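N-alpha-acetyltransferase (Sulfolobus solfataricus P2, PDB 4R3L) transfers the acetyl group of acetyl-CoA to the free alpha-amino group of protein N-termini, preferring those that begin with serine. Local coordinates at residues A[11-22]-A[46-57]. Sequence-based numbering, arbitrary orientation.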
ATOM      1  N   ASP A  11      11.202  -1.738  19.486  1.00 44.57           N
ATOM      2  CA  ASP A  11      11.782  -1.722  18.145  1.00 40.95           C
ATOM      3  C   ASP A  11      11.102  -2.716  17.211  1.00 37.86           C
ATOM      4  O   ASP A  11      10.644  -3.780  17.647  1.00 39.23           O
ATOM      5  CB  ASP A  11      13.277  -2.027  18.198  1.00 38.89           C
ATOM      6  CG  ASP A  11      14.102  -0.808  18.550  1.00 51.39           C
ATOM      7  OD1 ASP A  11      13.510   0.170  19.050  1.00 53.52           O
ATOM      8  OD2 ASP A  11      15.334  -0.824  18.327  1.00 56.33           O
ATOM      9  N   PHE A  12      11.051  -2.367  15.928  1.00 26.71           N
ATOM     10  CA  PHE A  12      10.531  -3.264  14.904  1.00 25.68           C
ATOM     11  C   PHE A  12      11.584  -3.515  13.839  1.00 24.82           C
ATOM     12  O   PHE A  12      12.573  -2.791  13.749  1.00 22.66           O
ATOM     13  CB  PHE A  12       9.266  -2.686  14.264  1.00 25.02           C
ATOM     14  CG  PHE A  12       9.501  -1.428  13.465  1.00 23.28           C
ATOM     15  CD1 PHE A  12       9.751  -1.493  12.094  1.00 21.68           C
ATOM     16  CD2 PHE A  12       9.440  -0.190  14.071  1.00 23.83           C
ATOM     17  CE1 PHE A  12       9.959  -0.326  11.350  1.00 18.25           C
ATOM     18  CE2 PHE A  12       9.630   0.975  13.338  1.00 22.49           C
ATOM     19  CZ  PHE A  12       9.902   0.906  11.976  1.00 20.55           C
ATOM     20  N   THR A  13      11.367  -4.549  13.038  1.00 20.65           N
ATOM     21  CA  THR A  13      12.190  -4.814  11.878  1.00 20.83           C
ATOM     22  C   THR A  13      11.253  -4.991  10.685  1.00 23.76           C
ATOM     23  O   THR A  13      10.066  -5.181  10.873  1.00 23.37           O
ATOM     24  CB  THR A  13      13.051  -6.071  12.057  1.00 24.78           C
ATOM     25  OG1 THR A  13      12.207  -7.200  12.313  1.00 22.99           O
ATOM     26  CG2 THR A  13      14.005  -5.905  13.235  1.00 25.02           C
ATOM     27  N   LEU A  14      11.791  -4.930   9.475  1.00 21.26           N
ATOM     28  CA  LEU A  14      11.009  -5.221   8.271  1.00 21.96           C
ATOM     29  C   LEU A  14      11.604  -6.408   7.579  1.00 22.10           C
ATOM     30  O   LEU A  14      12.818  -6.592   7.611  1.00 23.02           O
ATOM     31  CB  LEU A  14      11.008  -4.046   7.288  1.00 19.33           C
ATOM     32  CG  LEU A  14      10.528  -2.675   7.746  1.00 19.30           C
ATOM     33  CD1 LEU A  14      10.491  -1.702   6.541  1.00 18.02           C
ATOM     34  CD2 LEU A  14       9.184  -2.765   8.401  1.00 19.16           C
ATOM     35  N   ARG A  15      10.761  -7.192   6.921  1.00 17.89           N
ATOM     36  CA  ARG A  15      11.240  -8.180   5.981  1.00 21.38           C
ATOM     37  C   ARG A  15      10.163  -8.448   4.930  1.00 17.65           C
ATOM     38  O   ARG A  15       9.003  -8.035   5.077  1.00 19.55           O
ATOM     39  CB  ARG A  15      11.626  -9.474   6.697  1.00 22.15           C
ATOM     40  CG  ARG A  15      10.498 -10.102   7.478  1.00 23.53           C
ATOM     41  CD  ARG A  15      10.877 -11.507   7.922  1.00 27.34           C
ATOM     42  NE  ARG A  15       9.848 -12.101   8.768  1.00 27.60           N
ATOM     43  CZ  ARG A  15       8.688 -12.563   8.310  1.00 31.62           C
ATOM     44  NH1 ARG A  15       8.411 -12.483   7.011  1.00 29.32           N
ATOM     45  NH2 ARG A  15       7.806 -13.095   9.144  1.00 30.97           N
ATOM     46  N   ASN A  16      10.548  -9.092   3.846  1.00 19.23           N
ATOM     47  CA  ASN A  16       9.530  -9.514   2.885  1.00 20.00           C
ATOM     48  C   ASN A  16       8.526 -10.479   3.521  1.00 26.50           C
ATOM     49  O   ASN A  16       8.871 -11.303   4.396  1.00 23.38           O
ATOM     50  CB  ASN A  16      10.201 -10.133   1.658  1.00 22.64           C
ATOM     51  CG  ASN A  16      10.858  -9.091   0.777  1.00 24.84           C
ATOM     52  OD1 ASN A  16      12.064  -8.865   0.851  1.00 26.15           O
ATOM     53  ND2 ASN A  16      10.064  -8.439  -0.053  1.00 23.43           N
ATOM     54  N   ALA A  17       7.263 -10.346   3.118  1.00 17.75           N
ATOM     55  CA  ALA A  17       6.233 -11.248   3.586  1.00 20.03           C
ATOM     56  C   ALA A  17       6.470 -12.665   3.086  1.00 20.87           C
ATOM     57  O   ALA A  17       7.023 -12.858   1.999  1.00 19.49           O
ATOM     58  CB  ALA A  17       4.861 -10.755   3.130  1.00 17.93           C
ATOM     59  N   ARG A  18       6.015 -13.639   3.870  1.00 21.78           N
ATOM     60  CA  ARG A  18       6.074 -15.059   3.505  1.00 22.94           C
ATOM     61  C   ARG A  18       4.692 -15.676   3.664  1.00 22.96           C
ATOM     62  O   ARG A  18       3.854 -15.115   4.366  1.00 21.94           O
ATOM     63  CB  ARG A  18       7.094 -15.797   4.381  1.00 24.75           C
ATOM     64  CG  ARG A  18       8.505 -15.181   4.337  1.00 30.65           C
ATOM     65  CD  ARG A  18       9.450 -15.876   5.319  1.00 36.11           C
ATOM     66  NE  ARG A  18       8.854 -15.996   6.649  1.00 44.58           N
ATOM     67  CZ  ARG A  18       9.352 -16.748   7.626  1.00 52.56           C
ATOM     68  NH1 ARG A  18      10.460 -17.452   7.422  1.00 53.70           N
ATOM     69  NH2 ARG A  18       8.744 -16.800   8.807  1.00 49.87           N
ATOM     70  N   MET A  19       4.464 -16.843   3.059  1.00 23.17           N
ATOM     71  CA  MET A  19       3.140 -17.472   3.120  1.00 26.73           C
ATOM     72  C   MET A  19       2.628 -17.620   4.546  1.00 26.88           C
ATOM     73  O   MET A  19       1.449 -17.419   4.811  1.00 29.91           O
ATOM     74  CB  MET A  19       3.166 -18.840   2.436  1.00 27.60           C
ATOM     75  CG  MET A  19       3.215 -18.746   0.933  1.00 30.09           C
ATOM     76  SD  MET A  19       1.662 -18.133   0.242  1.00 33.51           S
ATOM     77  CE  MET A  19       0.553 -19.489   0.670  1.00 32.46           C
ATOM     78  N   ASP A  20       3.528 -17.943   5.468  1.00 28.42           N
ATOM     79  CA  ASP A  20       3.148 -18.149   6.855  1.00 25.80           C
ATOM     80  C   ASP A  20       2.771 -16.865   7.587  1.00 29.53           C
ATOM     81  O   ASP A  20       2.280 -16.925   8.712  1.00 30.52           O
ATOM     82  CB  ASP A  20       4.275 -18.870   7.597  1.00 34.13           C
ATOM     83  CG  ASP A  20       4.374 -20.346   7.212  1.00 47.79           C
ATOM     84  OD1 ASP A  20       3.617 -20.782   6.311  1.00 48.55           O
ATOM     85  OD2 ASP A  20       5.208 -21.073   7.798  1.00 49.61           O
ATOM     86  N   ASP A  21       2.983 -15.710   6.952  1.00 28.79           N
ATOM     87  CA  ASP A  21       2.525 -14.437   7.515  1.00 26.62           C
ATOM     88  C   ASP A  21       1.057 -14.125   7.245  1.00 26.15           C
ATOM     89  O   ASP A  21       0.485 -13.266   7.917  1.00 23.02           O
ATOM     90  CB  ASP A  21       3.345 -13.265   6.972  1.00 26.03           C
ATOM     91  CG  ASP A  21       4.807 -13.342   7.339  1.00 28.35           C
ATOM     92  OD1 ASP A  21       5.128 -13.730   8.486  1.00 33.66           O
ATOM     93  OD2 ASP A  21       5.635 -12.996   6.470  1.00 28.91           O
ATOM     94  N   ILE A  22       0.464 -14.783   6.251  1.00 22.25           N
ATOM     95  CA  ILE A  22      -0.850 -14.374   5.741  1.00 22.04           C
ATOM     96  C   ILE A  22      -1.933 -14.366   6.811  1.00 25.96           C
ATOM     97  O   ILE A  22      -2.761 -13.460   6.844  1.00 23.17           O
ATOM     98  CB  ILE A  22      -1.310 -15.273   4.574  1.00 27.01           C
ATOM     99  CG1 ILE A  22      -0.265 -15.272   3.454  1.00 31.63           C
ATOM    100  CG2 ILE A  22      -2.659 -14.812   4.037  1.00 24.21           C
ATOM    101  CD1 ILE A  22      -0.113 -13.974   2.763  1.00 30.86           C
ATOM    102  N   LEU A  46       1.140 -12.008  -2.991  1.00 16.24           N
ATOM    103  CA  LEU A  46       2.445 -12.429  -2.496  1.00 18.27           C
ATOM    104  C   LEU A  46       3.203 -13.192  -3.591  1.00 20.55           C
ATOM    105  O   LEU A  46       4.374 -12.937  -3.825  1.00 21.13           O
ATOM    106  CB  LEU A  46       2.305 -13.276  -1.226  1.00 19.84           C
ATOM    107  CG  LEU A  46       3.606 -13.820  -0.633  1.00 23.53           C
ATOM    108  CD1 LEU A  46       4.531 -12.677  -0.270  1.00 22.02           C
ATOM    109  CD2 LEU A  46       3.327 -14.696   0.577  1.00 24.55           C
ATOM    110  N   LYS A  47       2.529 -14.098  -4.302  1.00 23.84           N
ATOM    111  CA  LYS A  47       3.223 -14.855  -5.333  1.00 22.87           C
ATOM    112  C   LYS A  47       3.589 -14.028  -6.570  1.00 21.27           C
ATOM    113  O   LYS A  47       4.629 -14.261  -7.181  1.00 27.58           O
ATOM    114  CB  LYS A  47       2.386 -16.076  -5.734  1.00 22.75           C
ATOM    115  CG  LYS A  47       2.201 -17.005  -4.544  1.00 23.95           C
ATOM    116  CD  LYS A  47       1.820 -18.416  -4.918  1.00 28.94           C
ATOM    117  CE  LYS A  47       1.757 -19.292  -3.662  1.00 32.30           C
ATOM    118  NZ  LYS A  47       3.108 -19.583  -3.075  1.00 39.04           N
ATOM    119  N   GLU A  48       2.753 -13.066  -6.941  1.00 20.27           N
ATOM    120  CA  GLU A  48       3.018 -12.286  -8.142  1.00 21.62           C
ATOM    121  C   GLU A  48       3.930 -11.065  -7.910  1.00 23.85           C
ATOM    122  O   GLU A  48       4.697 -10.687  -8.800  1.00 22.91           O
ATOM    123  CB  GLU A  48       1.703 -11.822  -8.762  1.00 21.90           C
ATOM    124  CG  GLU A  48       0.789 -12.974  -9.194  1.00 26.52           C
ATOM    125  CD  GLU A  48      -0.561 -12.500  -9.716  1.00 34.22           C
ATOM    126  OE1 GLU A  48      -0.888 -11.311  -9.543  1.00 42.09           O
ATOM    127  OE2 GLU A  48      -1.296 -13.320 -10.303  1.00 43.76           O
ATOM    128  N   TYR A  49       3.832 -10.437  -6.738  1.00 23.18           N
ATOM    129  CA  TYR A  49       4.533  -9.159  -6.499  1.00 21.21           C
ATOM    130  C   TYR A  49       5.265  -9.164  -5.170  1.00 22.27           C
ATOM    131  O   TYR A  49       5.414  -8.117  -4.520  1.00 20.29           O
ATOM    132  CB  TYR A  49       3.551  -7.980  -6.512  1.00 20.61           C
ATOM    133  CG  TYR A  49       2.431  -8.089  -7.532  1.00 20.54           C
ATOM    134  CD1 TYR A  49       2.686  -7.955  -8.886  1.00 21.39           C
ATOM    135  CD2 TYR A  49       1.117  -8.310  -7.128  1.00 21.86           C
ATOM    136  CE1 TYR A  49       1.670  -8.051  -9.817  1.00 25.93           C
ATOM    137  CE2 TYR A  49       0.088  -8.408  -8.060  1.00 26.44           C
ATOM    138  CZ  TYR A  49       0.378  -8.269  -9.405  1.00 28.88           C
ATOM    139  OH  TYR A  49      -0.636  -8.356 -10.343  1.00 30.32           O
ATOM    140  N   GLY A  50       5.740 -10.340  -4.779  1.00 18.29           N
ATOM    141  CA  GLY A  50       6.267 -10.559  -3.449  1.00 19.22           C
ATOM    142  C   GLY A  50       7.476  -9.724  -3.073  1.00 19.22           C
ATOM    143  O   GLY A  50       7.683  -9.458  -1.899  1.00 19.04           O
ATOM    144  N   LEU A  51       8.270  -9.311  -4.050  1.00 22.91           N
ATOM    145  CA  LEU A  51       9.480  -8.549  -3.741  1.00 21.45           C
ATOM    146  C   LEU A  51       9.159  -7.186  -3.146  1.00 22.42           C
ATOM    147  O   LEU A  51      10.002  -6.588  -2.447  1.00 19.89           O
ATOM    148  CB  LEU A  51      10.346  -8.388  -4.986  1.00 21.31           C
ATOM    149  CG  LEU A  51      10.884  -9.732  -5.487  1.00 26.42           C
ATOM    150  CD1 LEU A  51      11.601  -9.567  -6.800  1.00 29.74           C
ATOM    151  CD2 LEU A  51      11.808 -10.318  -4.434  1.00 29.01           C
ATOM    152  N   ALA A  52       7.943  -6.702  -3.397  1.00 16.69           N
ATOM    153  CA  ALA A  52       7.533  -5.391  -2.879  1.00 20.49           C
ATOM    154  C   ALA A  52       6.499  -5.505  -1.742  1.00 20.09           C
ATOM    155  O   ALA A  52       5.938  -4.487  -1.292  1.00 15.59           O
ATOM    156  CB  ALA A  52       6.980  -4.511  -4.038  1.00 16.51           C
ATOM    157  N   PHE A  53       6.281  -6.736  -1.266  1.00 16.54           N
ATOM    158  CA  PHE A  53       5.301  -7.054  -0.222  1.00 15.23           C
ATOM    159  C   PHE A  53       6.077  -7.219   1.089  1.00 17.78           C
ATOM    160  O   PHE A  53       6.804  -8.206   1.284  1.00 17.79           O
ATOM    161  CB  PHE A  53       4.555  -8.373  -0.582  1.00 14.12           C
ATOM    162  CG  PHE A  53       3.255  -8.626   0.153  1.00 14.98           C
ATOM    163  CD1 PHE A  53       2.212  -9.307  -0.512  1.00 16.88           C
ATOM    164  CD2 PHE A  53       3.029  -8.175   1.445  1.00 17.08           C
ATOM    165  CE1 PHE A  53       1.005  -9.558   0.136  1.00 15.75           C
ATOM    166  CE2 PHE A  53       1.808  -8.423   2.089  1.00 14.94           C
ATOM    167  CZ  PHE A  53       0.802  -9.115   1.425  1.00 17.36           C
ATOM    168  N   PHE A  54       5.953  -6.255   1.989  1.00 15.68           N
ATOM    169  CA  PHE A  54       6.713  -6.313   3.223  1.00 18.51           C
ATOM    170  C   PHE A  54       5.832  -6.436   4.458  1.00 16.90           C
ATOM    171  O   PHE A  54       4.675  -6.015   4.458  1.00 16.87           O
ATOM    172  CB  PHE A  54       7.594  -5.069   3.343  1.00 15.10           C
ATOM    173  CG  PHE A  54       8.746  -5.038   2.377  1.00 17.22           C
ATOM    174  CD1 PHE A  54       9.991  -5.548   2.749  1.00 20.38           C
ATOM    175  CD2 PHE A  54       8.613  -4.478   1.117  1.00 17.41           C
ATOM    176  CE1 PHE A  54      11.068  -5.503   1.862  1.00 20.49           C
ATOM    177  CE2 PHE A  54       9.680  -4.451   0.229  1.00 19.26           C
ATOM    178  CZ  PHE A  54      10.906  -4.959   0.602  1.00 15.43           C
ATOM    179  N   VAL A  55       6.403  -7.007   5.514  1.00 15.69           N
ATOM    180  CA  VAL A  55       5.774  -6.992   6.827  1.00 14.50           C
ATOM    181  C   VAL A  55       6.701  -6.321   7.834  1.00 17.32           C
ATOM    182  O   VAL A  55       7.911  -6.305   7.646  1.00 18.80           O
ATOM    183  CB  VAL A  55       5.434  -8.405   7.330  1.00 17.34           C
ATOM    184  CG1 VAL A  55       4.234  -9.009   6.543  1.00 16.20           C
ATOM    185  CG2 VAL A  55       6.668  -9.308   7.269  1.00 18.86           C
ATOM    186  N   ALA A  56       6.102  -5.752   8.876  1.00 17.24           N
ATOM    187  CA  ALA A  56       6.815  -5.201  10.025  1.00 19.39           C
ATOM    188  C   ALA A  56       6.661  -6.180  11.162  1.00 22.68           C
ATOM    189  O   ALA A  56       5.551  -6.665  11.419  1.00 21.14           O
ATOM    190  CB  ALA A  56       6.261  -3.852  10.424  1.00 20.65           C
ATOM    191  N   ILE A  57       7.767  -6.471  11.834  1.00 21.64           N
ATOM    192  CA  ILE A  57       7.795  -7.490  12.870  1.00 25.47           C
ATOM    193  C   ILE A  57       8.177  -6.897  14.219  1.00 27.96           C
ATOM    194  O   ILE A  57       9.139  -6.141  14.306  1.00 23.15           O
ATOM    195  CB  ILE A  57       8.806  -8.597  12.527  1.00 26.24           C
ATOM    196  CG1 ILE A  57       8.492  -9.215  11.166  1.00 24.64           C
ATOM    197  CG2 ILE A  57       8.854  -9.656  13.650  1.00 29.70           C
ATOM    198  CD1 ILE A  57       7.179  -9.940  11.135  1.00 27.69           C
TER
HETATM  199  O   HOH W   1      11.806  -7.483  15.296  1.00 36.52           O
HETATM  200  O   HOH W   2       7.673 -11.499  -0.428  1.00 31.91           O
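With CG of R15 set between its own backbone N and carbonyl carbon (chi1 59°) and the chain extended from there to NE, the guanidinium is laid alongside V55, whose CG2 lies over one face near its rim, 3.6 Å from NH1, while I57 CD1 approaches NH2 obliquely. The opposite face carries R18 NE. D21 closes the edge: NH1 and NH2 donate end-on to OD2 and OD1, each oxygen using its syn lone pair, the salt bridge NH2 to OD1 measuring 2.8 Å, and OD2 also accepts the backbone N of R18, from its anti side. Replacing this arginine by an alanine is likely to leave the D21 carboxylate without its two-nitrogen partner and V55 CG2 without the group lying against it.

Beneath these groups runs the antiparallel pairing of strands 13-16 and 54-57, in which R15 and V55 exchange two backbone bonds, V55 N to R15 O being 2.8 Å and nearly straight. Just past the pairing of N16 with F54, A17 N donates to F53 O at 2.9 Å, and A17 CB fits against F53 CD2 and L46 CD1. On N16, ND2 sits over the F54 ring face, toward its rim, 3.6 Å from CZ, and makes weak bonds to the carbonyls of L51 and G50.

Strand 13-16 thereby forms an outermost strand of the GNAT sheet, and the two-nitrogen clasp on D21 ties this strand to the turn entering helix 22-32, the carboxylate probably offsetting in part the positive charge of the stacked R15 and R18 side chains, with V55 CG2 and I57 CD1 as apolar neighbours.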